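Local coordinates for protein interacting with HSP90 1 (Saccharomyces cerevisiae, PDB 4CGU) that takes part in pre-rRNA processing and is required for the interaction of NOP58 with snoRNA, represented here by its C-terminal CS domain, at residues Lys86-Lys89 with Leu95-Leu98; Ala118-Tyr123 with Ile130-Asp135; Phe146-Arg149 with Leu154-Tyr157. All coordinates share one frame; numbering follows the deposited sequence.

Contact 1: Lys86-Lys89 with Leu95-Leu98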
ATOM      1  N   LYS B  86      12.888  11.498  13.433  1.00 17.25           N
ATOM      2  CA  LYS B  86      13.582  10.703  14.436  1.00 19.32           C
ATOM      3  C   LYS B  86      13.641   9.250  13.987  1.00 28.49           C
ATOM      4  O   LYS B  86      12.646   8.705  13.514  1.00 26.61           O
ATOM      5  CB  LYS B  86      12.867  10.805  15.782  1.00 19.22           C
ATOM      6  CG  LYS B  86      13.529  10.012  16.899  1.00 32.85           C
ATOM      7  CD  LYS B  86      12.778  10.181  18.208  1.00 31.75           C
ATOM      8  CE  LYS B  86      13.336   9.279  19.303  1.00 37.33           C
ATOM      9  NZ  LYS B  86      12.451   9.252  20.514  1.00 43.60           N
ATOM     10  N   ARG B  87      14.810   8.631  14.135  1.00 20.51           N
ATOM     11  CA  ARG B  87      15.012   7.247  13.720  1.00 21.64           C
ATOM     12  C   ARG B  87      14.868   6.286  14.890  1.00 25.12           C
ATOM     13  O   ARG B  87      15.080   6.658  16.040  1.00 26.97           O
ATOM     14  CB  ARG B  87      16.384   7.070  13.058  1.00 25.73           C
ATOM     15  CG  ARG B  87      16.498   7.721  11.691  1.00 25.78           C
ATOM     16  CD  ARG B  87      15.685   6.980  10.645  1.00 23.69           C
ATOM     17  NE  ARG B  87      16.340   5.745  10.221  1.00 32.00           N
ATOM     18  CZ  ARG B  87      17.207   5.658   9.215  1.00 35.49           C
ATOM     19  NH1 ARG B  87      17.530   6.738   8.513  1.00 23.17           N
ATOM     20  NH2 ARG B  87      17.750   4.485   8.913  1.00 33.83           N
ATOM     21  N   PHE B  88      14.505   5.047  14.586  1.00 21.94           N
ATOM     22  CA  PHE B  88      14.258   4.043  15.612  1.00 23.25           C
ATOM     23  C   PHE B  88      14.932   2.727  15.243  1.00 28.76           C
ATOM     24  O   PHE B  88      15.053   2.391  14.065  1.00 25.91           O
ATOM     25  CB  PHE B  88      12.753   3.808  15.784  1.00 28.28           C
ATOM     26  CG  PHE B  88      12.016   4.969  16.396  1.00 32.94           C
ATOM     27  CD1 PHE B  88      11.551   6.010  15.606  1.00 24.51           C
ATOM     28  CD2 PHE B  88      11.772   5.009  17.759  1.00 25.85           C
ATOM     29  CE1 PHE B  88      10.872   7.070  16.166  1.00 27.62           C
ATOM     30  CE2 PHE B  88      11.089   6.067  18.323  1.00 32.78           C
ATOM     31  CZ  PHE B  88      10.640   7.102  17.527  1.00 29.93           C
ATOM     32  N   LYS B  89      15.362   1.987  16.259  1.00 35.71           N
ATOM     33  CA  LYS B  89      15.929   0.658  16.068  1.00 35.43           C
ATOM     34  C   LYS B  89      15.054  -0.368  16.780  1.00 34.23           C
ATOM     35  O   LYS B  89      14.480  -0.075  17.827  1.00 31.65           O
ATOM     36  CB  LYS B  89      17.351   0.596  16.630  1.00 31.12           C
ATOM     37  CG  LYS B  89      18.322   1.577  15.995  1.00 40.31           C
ATOM     38  CD  LYS B  89      19.674   1.546  16.691  1.00 34.06           C
ATOM     39  CE  LYS B  89      20.658   2.471  16.002  1.00 34.74           C
ATOM     40  NZ  LYS B  89      21.992   2.444  16.659  1.00 32.77           N
ATOM     41  N   LEU B  95      11.251   5.100  11.200  1.00 27.69           N
ATOM     42  CA  LEU B  95      11.277   6.551  11.124  1.00 21.40           C
ATOM     43  C   LEU B  95       9.970   7.151  11.612  1.00 23.48           C
ATOM     44  O   LEU B  95       8.885   6.670  11.265  1.00 19.73           O
ATOM     45  CB  LEU B  95      11.526   6.983   9.675  1.00 19.05           C
ATOM     46  CG  LEU B  95      11.460   8.478   9.379  1.00 31.87           C
ATOM     47  CD1 LEU B  95      12.655   9.216   9.988  1.00 23.80           C
ATOM     48  CD2 LEU B  95      11.365   8.720   7.881  1.00 21.94           C
ATOM     49  N   ARG B  96      10.079   8.204  12.420  1.00 16.34           N
ATOM     50  CA  ARG B  96       8.930   9.033  12.752  1.00 20.48           C
ATOM     51  C   ARG B  96       9.140  10.466  12.272  1.00 21.50           C
ATOM     52  O   ARG B  96      10.187  11.062  12.510  1.00 20.15           O
ATOM     53  CB  ARG B  96       8.660   9.042  14.254  1.00 19.95           C
ATOM     54  CG  ARG B  96       7.490   9.938  14.637  1.00 21.86           C
ATOM     55  CD  ARG B  96       7.412  10.160  16.133  1.00 29.06           C
ATOM     56  NE  ARG B  96       8.463  11.053  16.615  1.00 27.29           N
ATOM     57  CZ  ARG B  96       8.843  11.126  17.887  1.00 37.32           C
ATOM     58  NH1 ARG B  96       8.263  10.352  18.795  1.00 32.61           N
ATOM     59  NH2 ARG B  96       9.806  11.965  18.252  1.00 31.38           N
ATOM     60  N   ILE B  97       8.134  11.011  11.594  1.00 18.10           N
ATOM     61  CA  ILE B  97       8.147  12.395  11.142  1.00 17.22           C
ATOM     62  C   ILE B  97       7.053  13.161  11.871  1.00 22.08           C
ATOM     63  O   ILE B  97       5.908  12.725  11.899  1.00 15.26           O
ATOM     64  CB  ILE B  97       7.865  12.479   9.636  1.00 20.98           C
ATOM     65  CG1 ILE B  97       8.777  11.510   8.879  1.00 19.41           C
ATOM     66  CG2 ILE B  97       8.026  13.912   9.131  1.00 14.99           C
ATOM     67  CD1 ILE B  97       8.377  11.305   7.444  1.00 22.49           C
ATOM     68  N   LEU B  98       7.417  14.290  12.472  1.00 15.97           N
ATOM     69  CA  LEU B  98       6.457  15.206  13.077  1.00 18.88           C
ATOM     70  C   LEU B  98       6.332  16.455  12.229  1.00 26.48           C
ATOM     71  O   LEU B  98       7.321  17.141  11.965  1.00 21.52           O
ATOM     72  CB  LEU B  98       6.905  15.622  14.481  1.00 23.87           C
ATOM     73  CG  LEU B  98       7.148  14.526  15.513  1.00 31.29           C
ATOM     74  CD1 LEU B  98       7.331  15.123  16.902  1.00 27.89           C
ATOM     75  CD2 LEU B  98       5.999  13.548  15.503  1.00 37.29           C
TER
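Lys86 and Arg96 face each other as an antiparallel hydrogen-bonded pair. Lys86 N donates to Arg96 O at 2.9 Å. Arg96 N returns a straighter bond to Lys86 O, 2.8 Å long with 175° at the hydrogen. Lys86 O also receives a CA-H...O contact from Leu95 CA. The extended chain of Lys86 passes obliquely by the guanidinium of Arg96, with Lys86 CD 3.5 Å from Arg96 NH2. Because Lys86 NZ and Arg96 NH2 come within 4.4 Å, like charges would be expected to repel, but each is occupied: Lys86 NZ, Arg96 NH1 and Arg96 NH2 all hydrogen-bond to backbone of the chain of another protein. Phe88 leaves the strand yet swings its ring back, so that Phe88 CE1 meets Arg96 CB edge-on at 3.5 Å while Phe88 CZ lies over one guanidinium face, offset toward its rim. Ring and guanidinium planes are 77° apart, which rules out a flat stack. The bend of Arg96 at chi3 (73°) turns the guanidinium out of the line of its extended inner chain. Arg87 and Leu95 form the next, non-hydrogen-bonded pair, in which Arg87 CD touches Leu95 CD1 at 3.8 Å, and the end of Arg87 continues to a salt bridge with Asp135. Further out, Tyr93 meets the Phe88 ring edge-to-face. The contact closes the hairpin of strands 81-87 and 95-101; the first is an outermost strand of the four-stranded sheet within this chain, and the second is flanked on its other side by strand 153-157.

Contact 2: Ala118-Tyr123 with Ile130-Asp135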
ATOM      1  N   ALA B 118       9.018   6.060  -7.149  1.00 21.07           N
ATOM      2  CA  ALA B 118      10.324   6.234  -7.783  1.00 27.86           C
ATOM      3  C   ALA B 118      11.157   7.315  -7.107  1.00 27.04           C
ATOM      4  O   ALA B 118      12.372   7.191  -6.997  1.00 27.30           O
ATOM      5  CB  ALA B 118      10.163   6.539  -9.274  1.00 18.95           C
ATOM      6  N   GLU B 119      10.498   8.373  -6.648  1.00 22.19           N
ATOM      7  CA  GLU B 119      11.192   9.464  -5.979  1.00 25.63           C
ATOM      8  C   GLU B 119      11.475   9.118  -4.527  1.00 28.83           C
ATOM      9  O   GLU B 119      12.402   9.661  -3.925  1.00 29.17           O
ATOM     10  CB  GLU B 119      10.354  10.736  -6.027  1.00 26.52           C
ATOM     11  CG  GLU B 119      10.163  11.329  -7.408  1.00 24.97           C
ATOM     12  CD  GLU B 119       9.152  12.452  -7.390  1.00 25.41           C
ATOM     13  OE1 GLU B 119       8.572  12.699  -6.312  1.00 26.68           O
ATOM     14  OE2 GLU B 119       8.930  13.087  -8.441  1.00 36.24           O
ATOM     15  N   ASN B 120      10.678   8.207  -3.976  1.00 25.45           N
ATOM     16  CA  ASN B 120      10.690   7.931  -2.544  1.00 22.70           C
ATOM     17  C   ASN B 120      10.438   9.222  -1.753  1.00 23.49           C
ATOM     18  O   ASN B 120      11.134   9.530  -0.784  1.00 27.64           O
ATOM     19  CB  ASN B 120      11.993   7.241  -2.122  1.00 22.90           C
ATOM     20  CG  ASN B 120      11.931   6.686  -0.709  1.00 30.26           C
ATOM     21  OD1 ASN B 120      10.889   6.213  -0.257  1.00 34.75           O
ATOM     22  ND2 ASN B 120      13.049   6.750  -0.002  1.00 26.54           N
ATOM     23  N   ILE B 121       9.435   9.975  -2.190  1.00 19.26           N
ATOM     24  CA  ILE B 121       9.047  11.215  -1.530  1.00 24.92           C
ATOM     25  C   ILE B 121       7.599  11.143  -1.068  1.00 24.05           C
ATOM     26  O   ILE B 121       6.710  10.767  -1.833  1.00 20.46           O
ATOM     27  CB  ILE B 121       9.169  12.431  -2.477  1.00 22.51           C
ATOM     28  CG1 ILE B 121      10.628  12.714  -2.835  1.00 26.88           C
ATOM     29  CG2 ILE B 121       8.531  13.667  -1.853  1.00 24.51           C
ATOM     30  CD1 ILE B 121      10.790  13.900  -3.775  1.00 25.37           C
ATOM     31  N   LEU B 122       7.369  11.507   0.188  1.00 21.64           N
ATOM     32  CA  LEU B 122       6.023  11.608   0.717  1.00 21.21           C
ATOM     33  C   LEU B 122       5.557  13.054   0.652  1.00 26.35           C
ATOM     34  O   LEU B 122       6.009  13.893   1.416  1.00 29.29           O
ATOM     35  CB  LEU B 122       5.975  11.111   2.162  1.00 17.95           C
ATOM     36  CG  LEU B 122       4.596  11.201   2.822  1.00 17.46           C
ATOM     37  CD1 LEU B 122       3.574  10.356   2.068  1.00 19.09           C
ATOM     38  CD2 LEU B 122       4.670  10.770   4.272  1.00 23.99           C
ATOM     39  N   TYR B 123       4.658  13.345  -0.277  1.00 20.24           N
ATOM     40  CA  TYR B 123       4.090  14.674  -0.401  1.00 24.08           C
ATOM     41  C   TYR B 123       2.981  14.813   0.615  1.00 29.65           C
ATOM     42  O   TYR B 123       2.197  13.888   0.808  1.00 27.45           O
ATOM     43  CB  TYR B 123       3.569  14.895  -1.821  1.00 21.35           C
ATOM     44  CG  TYR B 123       4.690  14.930  -2.834  1.00 30.06           C
ATOM     45  CD1 TYR B 123       5.360  16.118  -3.118  1.00 30.10           C
ATOM     46  CD2 TYR B 123       5.102  13.771  -3.482  1.00 26.71           C
ATOM     47  CE1 TYR B 123       6.401  16.152  -4.034  1.00 28.39           C
ATOM     48  CE2 TYR B 123       6.135  13.796  -4.403  1.00 36.26           C
ATOM     49  CZ  TYR B 123       6.783  14.986  -4.672  1.00 31.83           C
ATOM     50  OH  TYR B 123       7.816  15.005  -5.581  1.00 36.66           O
ATOM     51  N   ILE B 130       8.219  15.519   2.117  1.00 35.11           N
ATOM     52  CA  ILE B 130       9.261  14.897   2.916  1.00 29.21           C
ATOM     53  C   ILE B 130       9.902  13.782   2.113  1.00 32.08           C
ATOM     54  O   ILE B 130       9.329  12.695   1.980  1.00 29.53           O
ATOM     55  CB  ILE B 130       8.687  14.253   4.190  1.00 31.26           C
ATOM     56  CG1 ILE B 130       7.565  15.108   4.778  1.00 31.38           C
ATOM     57  CG2 ILE B 130       9.799  13.997   5.213  1.00 33.06           C
ATOM     58  CD1 ILE B 130       8.046  16.367   5.439  1.00 37.05           C
ATOM     59  N   PRO B 131      11.085  14.046   1.549  1.00 22.58           N
ATOM     60  CA  PRO B 131      11.835  12.933   0.967  1.00 24.01           C
ATOM     61  C   PRO B 131      12.170  11.966   2.088  1.00 28.38           C
ATOM     62  O   PRO B 131      12.444  12.412   3.198  1.00 30.82           O
ATOM     63  CB  PRO B 131      13.109  13.604   0.447  1.00 24.88           C
ATOM     64  CG  PRO B 131      12.731  15.031   0.241  1.00 23.70           C
ATOM     65  CD  PRO B 131      11.743  15.342   1.329  1.00 23.66           C
ATOM     66  N   LEU B 132      12.122  10.668   1.821  1.00 26.15           N
ATOM     67  CA  LEU B 132      12.382   9.687   2.864  1.00 26.73           C
ATOM     68  C   LEU B 132      13.822   9.209   2.768  1.00 31.30           C
ATOM     69  O   LEU B 132      14.368   9.123   1.670  1.00 34.55           O
ATOM     70  CB  LEU B 132      11.413   8.511   2.743  1.00 21.13           C
ATOM     71  CG  LEU B 132       9.923   8.872   2.786  1.00 29.85           C
ATOM     72  CD1 LEU B 132       9.081   7.610   2.773  1.00 31.73           C
ATOM     73  CD2 LEU B 132       9.595   9.723   4.005  1.00 29.51           C
ATOM     74  N   PRO B 133      14.446   8.905   3.919  1.00 24.52           N
ATOM     75  CA  PRO B 133      15.830   8.421   3.948  1.00 32.33           C
ATOM     76  C   PRO B 133      15.977   7.217   3.026  1.00 33.34           C
ATOM     77  O   PRO B 133      15.076   6.381   2.972  1.00 33.15           O
ATOM     78  CB  PRO B 133      16.021   7.995   5.404  1.00 27.90           C
ATOM     79  CG  PRO B 133      15.009   8.774   6.164  1.00 35.48           C
ATOM     80  CD  PRO B 133      13.830   8.895   5.256  1.00 29.58           C
ATOM     81  N   ARG B 134      17.090   7.139   2.308  1.00 31.54           N
ATOM     82  CA  ARG B 134      17.260   6.130   1.271  1.00 37.75           C
ATOM     83  C   ARG B 134      17.599   4.755   1.833  1.00 35.38           C
ATOM     84  O   ARG B 134      17.510   3.754   1.125  1.00 40.59           O
ATOM     85  CB  ARG B 134      18.333   6.570   0.273  1.00 38.47           C
ATOM     86  CG  ARG B 134      19.683   6.838   0.910  1.00 44.26           C
ATOM     87  CD  ARG B 134      20.659   7.399  -0.099  1.00 50.25           C
ATOM     88  NE  ARG B 134      20.073   8.504  -0.847  1.00 58.99           N
ATOM     89  CZ  ARG B 134      20.772   9.353  -1.592  1.00 65.00           C
ATOM     90  NH1 ARG B 134      22.089   9.227  -1.679  1.00 66.58           N
ATOM     91  NH2 ARG B 134      20.156  10.329  -2.243  1.00 60.57           N
ATOM     92  N   ASP B 135      17.977   4.704   3.106  1.00 34.52           N
ATOM     93  CA  ASP B 135      18.389   3.446   3.726  1.00 29.78           C
ATOM     94  C   ASP B 135      17.236   2.710   4.404  1.00 33.21           C
ATOM     95  O   ASP B 135      17.459   1.814   5.215  1.00 38.29           O
ATOM     96  CB  ASP B 135      19.502   3.691   4.749  1.00 41.13           C
ATOM     97  CG  ASP B 135      19.012   4.432   5.982  1.00 35.55           C
ATOM     98  OD1 ASP B 135      18.280   5.432   5.831  1.00 33.80           O
ATOM     99  OD2 ASP B 135      19.354   4.009   7.106  1.00 37.54           O
TER
HETATM  100  O   HOH W   1      14.452  10.525  -1.059  1.00 37.95           O
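Asn120 has a positive phi and carries CG anti to its own N (chi1 -168°), which sets its amide across Leu132 at about a right angle. Leu132 CG lies anti to the carbonyl carbon (chi1 -57°), a torsion that helps bring Leu132 CD1 to 3.8 Å from Asn120 OD1. With Ile121, Asn120 makes a G1 beta bulge opposite Asn116. The backbone bond from Leu132 N to Asn120 O (3.0 Å, 168° at the hydrogen) extends the pairing beyond the strands. A water donates to Leu132 O at 3.1 Å and, weakly, to Asn120 O. Although Asn120 ND2 is near Leu132 O, the angle is too poor for a hydrogen bond; the amide's firm polar partner is the hydroxyl of Tyr115, at Asn120 OD1. Replacing Asn120 by a leucine would probably leave that hydroxyl without its amide partner and put a branched apolar end beside the carbonyl of Leu132.

Leu122 and Ile130 exchange two backbone bonds: Ile130 N to Leu122 O is 2.8 Å, and Leu122 N to Ile130 O is 2.9 Å. Ile121 CG1 packs on Pro131 CB at 4.2 Å. Pro131 falls in a non-hydrogen-bonded pair, so its lack of an N-H costs the hairpin no bond; Leu122, Ile130 and Leu132 supply the donors, while Ile130 and Leu132 direct apolar groups onto strand 95-101, pairing polar backbone closure with a hydrophobic sheet-to-sheet interface.

Contact 3: Phe146-Arg149 with Leu154-Tyr157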
ATOM      1  N   PHE B 146      -1.114   9.852  11.450  1.00 19.29           N
ATOM      2  CA  PHE B 146      -2.117  10.281  12.417  1.00 20.56           C
ATOM      3  C   PHE B 146      -2.143  11.799  12.509  1.00 25.21           C
ATOM      4  O   PHE B 146      -1.104  12.451  12.502  1.00 20.88           O
ATOM      5  CB  PHE B 146      -1.814   9.716  13.803  1.00 17.58           C
ATOM      6  CG  PHE B 146      -1.700   8.222  13.841  1.00 21.72           C
ATOM      7  CD1 PHE B 146      -2.832   7.431  13.941  1.00 17.29           C
ATOM      8  CD2 PHE B 146      -0.460   7.608  13.783  1.00 18.38           C
ATOM      9  CE1 PHE B 146      -2.729   6.055  13.980  1.00 23.41           C
ATOM     10  CE2 PHE B 146      -0.351   6.236  13.824  1.00 18.54           C
ATOM     11  CZ  PHE B 146      -1.487   5.456  13.925  1.00 22.96           C
ATOM     12  N   HIS B 147      -3.334  12.368  12.609  1.00 16.10           N
ATOM     13  CA  HIS B 147      -3.447  13.810  12.756  1.00 19.15           C
ATOM     14  C   HIS B 147      -4.142  14.147  14.064  1.00 23.44           C
ATOM     15  O   HIS B 147      -5.259  13.698  14.316  1.00 21.02           O
ATOM     16  CB  HIS B 147      -4.196  14.410  11.567  1.00 16.94           C
ATOM     17  CG  HIS B 147      -4.388  15.891  11.653  1.00 25.24           C
ATOM     18  ND1 HIS B 147      -5.613  16.493  11.465  1.00 28.21           N
ATOM     19  CD2 HIS B 147      -3.512  16.893  11.903  1.00 31.68           C
ATOM     20  CE1 HIS B 147      -5.483  17.801  11.594  1.00 32.76           C
ATOM     21  NE2 HIS B 147      -4.219  18.070  11.861  1.00 30.27           N
ATOM     22  N   ILE B 148      -3.455  14.908  14.911  1.00 21.36           N
ATOM     23  CA  ILE B 148      -4.069  15.445  16.118  1.00 24.31           C
ATOM     24  C   ILE B 148      -4.349  16.935  15.921  1.00 29.84           C
ATOM     25  O   ILE B 148      -3.435  17.776  15.907  1.00 21.47           O
ATOM     26  CB  ILE B 148      -3.226  15.179  17.375  1.00 30.49           C
ATOM     27  CG1 ILE B 148      -2.848  13.693  17.437  1.00 27.93           C
ATOM     28  CG2 ILE B 148      -3.992  15.594  18.627  1.00 18.24           C
ATOM     29  CD1 ILE B 148      -2.200  13.273  18.742  1.00 25.83           C
ATOM     30  N   ARG B 149      -5.631  17.233  15.747  1.00 27.87           N
ATOM     31  CA  ARG B 149      -6.098  18.554  15.353  1.00 34.29           C
ATOM     32  C   ARG B 149      -5.767  19.607  16.402  1.00 26.13           C
ATOM     33  O   ARG B 149      -5.248  20.672  16.077  1.00 31.71           O
ATOM     34  CB  ARG B 149      -7.606  18.510  15.119  1.00 38.34           C
ATOM     35  CG  ARG B 149      -8.119  19.522  14.123  1.00 50.72           C
ATOM     36  CD  ARG B 149      -9.562  19.858  14.436  1.00 58.04           C
ATOM     37  NE  ARG B 149      -9.689  20.360  15.801  1.00 69.44           N
ATOM     38  CZ  ARG B 149     -10.822  20.368  16.497  1.00 71.48           C
ATOM     39  NH1 ARG B 149     -11.938  19.894  15.959  1.00 70.41           N
ATOM     40  NH2 ARG B 149     -10.834  20.845  17.734  1.00 61.42           N
ATOM     41  N   LEU B 154       0.830  16.430  12.605  1.00 18.53           N
ATOM     42  CA  LEU B 154       0.854  15.160  11.892  1.00 19.92           C
ATOM     43  C   LEU B 154       1.988  14.305  12.436  1.00 22.31           C
ATOM     44  O   LEU B 154       3.119  14.779  12.562  1.00 22.17           O
ATOM     45  CB  LEU B 154       1.091  15.378  10.397  1.00 18.54           C
ATOM     46  CG  LEU B 154      -0.052  15.738   9.454  1.00 32.52           C
ATOM     47  CD1 LEU B 154       0.469  15.777   8.018  1.00 28.74           C
ATOM     48  CD2 LEU B 154      -1.220  14.772   9.583  1.00 19.95           C
ATOM     49  N   TYR B 155       1.667  13.056  12.770  1.00 16.84           N
ATOM     50  CA  TYR B 155       2.633  12.045  13.185  1.00 18.82           C
ATOM     51  C   TYR B 155       2.685  10.978  12.105  1.00 25.33           C
ATOM     52  O   TYR B 155       1.682  10.332  11.826  1.00 23.40           O
ATOM     53  CB  TYR B 155       2.180  11.369  14.484  1.00 20.90           C
ATOM     54  CG  TYR B 155       2.124  12.272  15.693  1.00 25.34           C
ATOM     55  CD1 TYR B 155       1.048  13.126  15.903  1.00 32.46           C
ATOM     56  CD2 TYR B 155       3.142  12.261  16.636  1.00 33.22           C
ATOM     57  CE1 TYR B 155       0.996  13.953  17.016  1.00 37.90           C
ATOM     58  CE2 TYR B 155       3.103  13.084  17.749  1.00 37.09           C
ATOM     59  CZ  TYR B 155       2.028  13.926  17.935  1.00 32.92           C
ATOM     60  OH  TYR B 155       1.989  14.739  19.045  1.00 56.73           O
ATOM     61  N   ILE B 156       3.853  10.775  11.508  1.00 20.78           N
ATOM     62  CA  ILE B 156       4.005   9.803  10.433  1.00 18.49           C
ATOM     63  C   ILE B 156       5.008   8.710  10.802  1.00 23.93           C
ATOM     64  O   ILE B 156       6.155   8.998  11.123  1.00 18.17           O
ATOM     65  CB  ILE B 156       4.457  10.497   9.140  1.00 19.13           C
ATOM     66  CG1 ILE B 156       3.456  11.595   8.763  1.00 18.10           C
ATOM     67  CG2 ILE B 156       4.632   9.482   8.021  1.00 16.12           C
ATOM     68  CD1 ILE B 156       3.959  12.544   7.704  1.00 24.16           C
ATOM     69  N   TYR B 157       4.568   7.458  10.759  1.00 17.18           N
ATOM     70  CA  TYR B 157       5.426   6.334  11.123  1.00 16.12           C
ATOM     71  C   TYR B 157       5.680   5.438   9.928  1.00 25.02           C
ATOM     72  O   TYR B 157       4.741   4.957   9.292  1.00 24.36           O
ATOM     73  CB  TYR B 157       4.805   5.526  12.262  1.00 17.00           C
ATOM     74  CG  TYR B 157       4.674   6.313  13.545  1.00 22.26           C
ATOM     75  CD1 TYR B 157       3.576   7.138  13.771  1.00 20.99           C
ATOM     76  CD2 TYR B 157       5.659   6.246  14.527  1.00 24.16           C
ATOM     77  CE1 TYR B 157       3.455   7.864  14.948  1.00 21.14           C
ATOM     78  CE2 TYR B 157       5.549   6.972  15.700  1.00 21.75           C
ATOM     79  CZ  TYR B 157       4.447   7.776  15.904  1.00 23.07           C
ATOM     80  OH  TYR B 157       4.340   8.490  17.071  1.00 24.39           O
TER
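Phe146 can be traced outward from CB, which packs on Tyr155 CB at 4.4 Å, the partner in an antiparallel hydrogen-bonded pair. With CG anti to the carbonyl carbon (chi1 -56°), the ring turns along the sheet toward Tyr157, two places on from Tyr155: Phe146 CD2 lies 4.0 Å from Tyr155 O, and Phe146 CE2, farther out, is 4.0 Å from Tyr157 CD1. Tyr157 CD1 sits at the edge of the Phe146 ring, near its plane, and the two side chains cross at about a right angle.

The backbone beneath is regular. Phe146 N donates to Tyr155 O (2.9 Å) and Tyr155 N to Phe146 O (2.8 Å), with angles at hydrogen of 172° and 173°. Ile148 CD1 reaches Tyr155 CE1 at 3.7 Å. On the opposite sheet face, Leu154 CD2 touches His147 CB at 3.6 Å, and the same methyl lies obliquely by the imidazole, 3.9 Å from His147 CG.

Phe146 and His147 also pair in parallel with a strand of another protein's chain, which continues the sheet. His147 ND1 bonds to an acidic side chain of that chain, Tyr157 OH to its backbone, and both Phe146 and Tyr157 meet an aromatic side chain of it edge-to-face. The face with Phe146, Tyr155 and Tyr157 packs on apolar side chains of the partner, while Leu154 and Ile156 face the chain's own interior; the hydrogen bonds probably add direction to an otherwise hydrophobic interface.

Contact 3 is buried, whereas contacts 1 and 2 are only partly so. Contacts 1 and 3 belong to one four-stranded sheet, in which strands 95-101 and 153-157 are neighbours; Ile97 O and Ile156 N, 2.9 Å apart, probably join them by a hydrogen bond. Contact 2 lies in the separate three-stranded sheet and packs against contact 1 through Ile97 CD1 and Ile130 CG2, and against contact 3 through Leu122 CD2 and Ile156 CD1. Their chemistry differs accordingly: contact 1 is rich in cationic groups, contact 2 combines prolines with a bulge, and contact 3 is aromatic. Contacts 1 and 3 both hydrogen-bond to another protein's chain, while contact 2 meets it through Leu122.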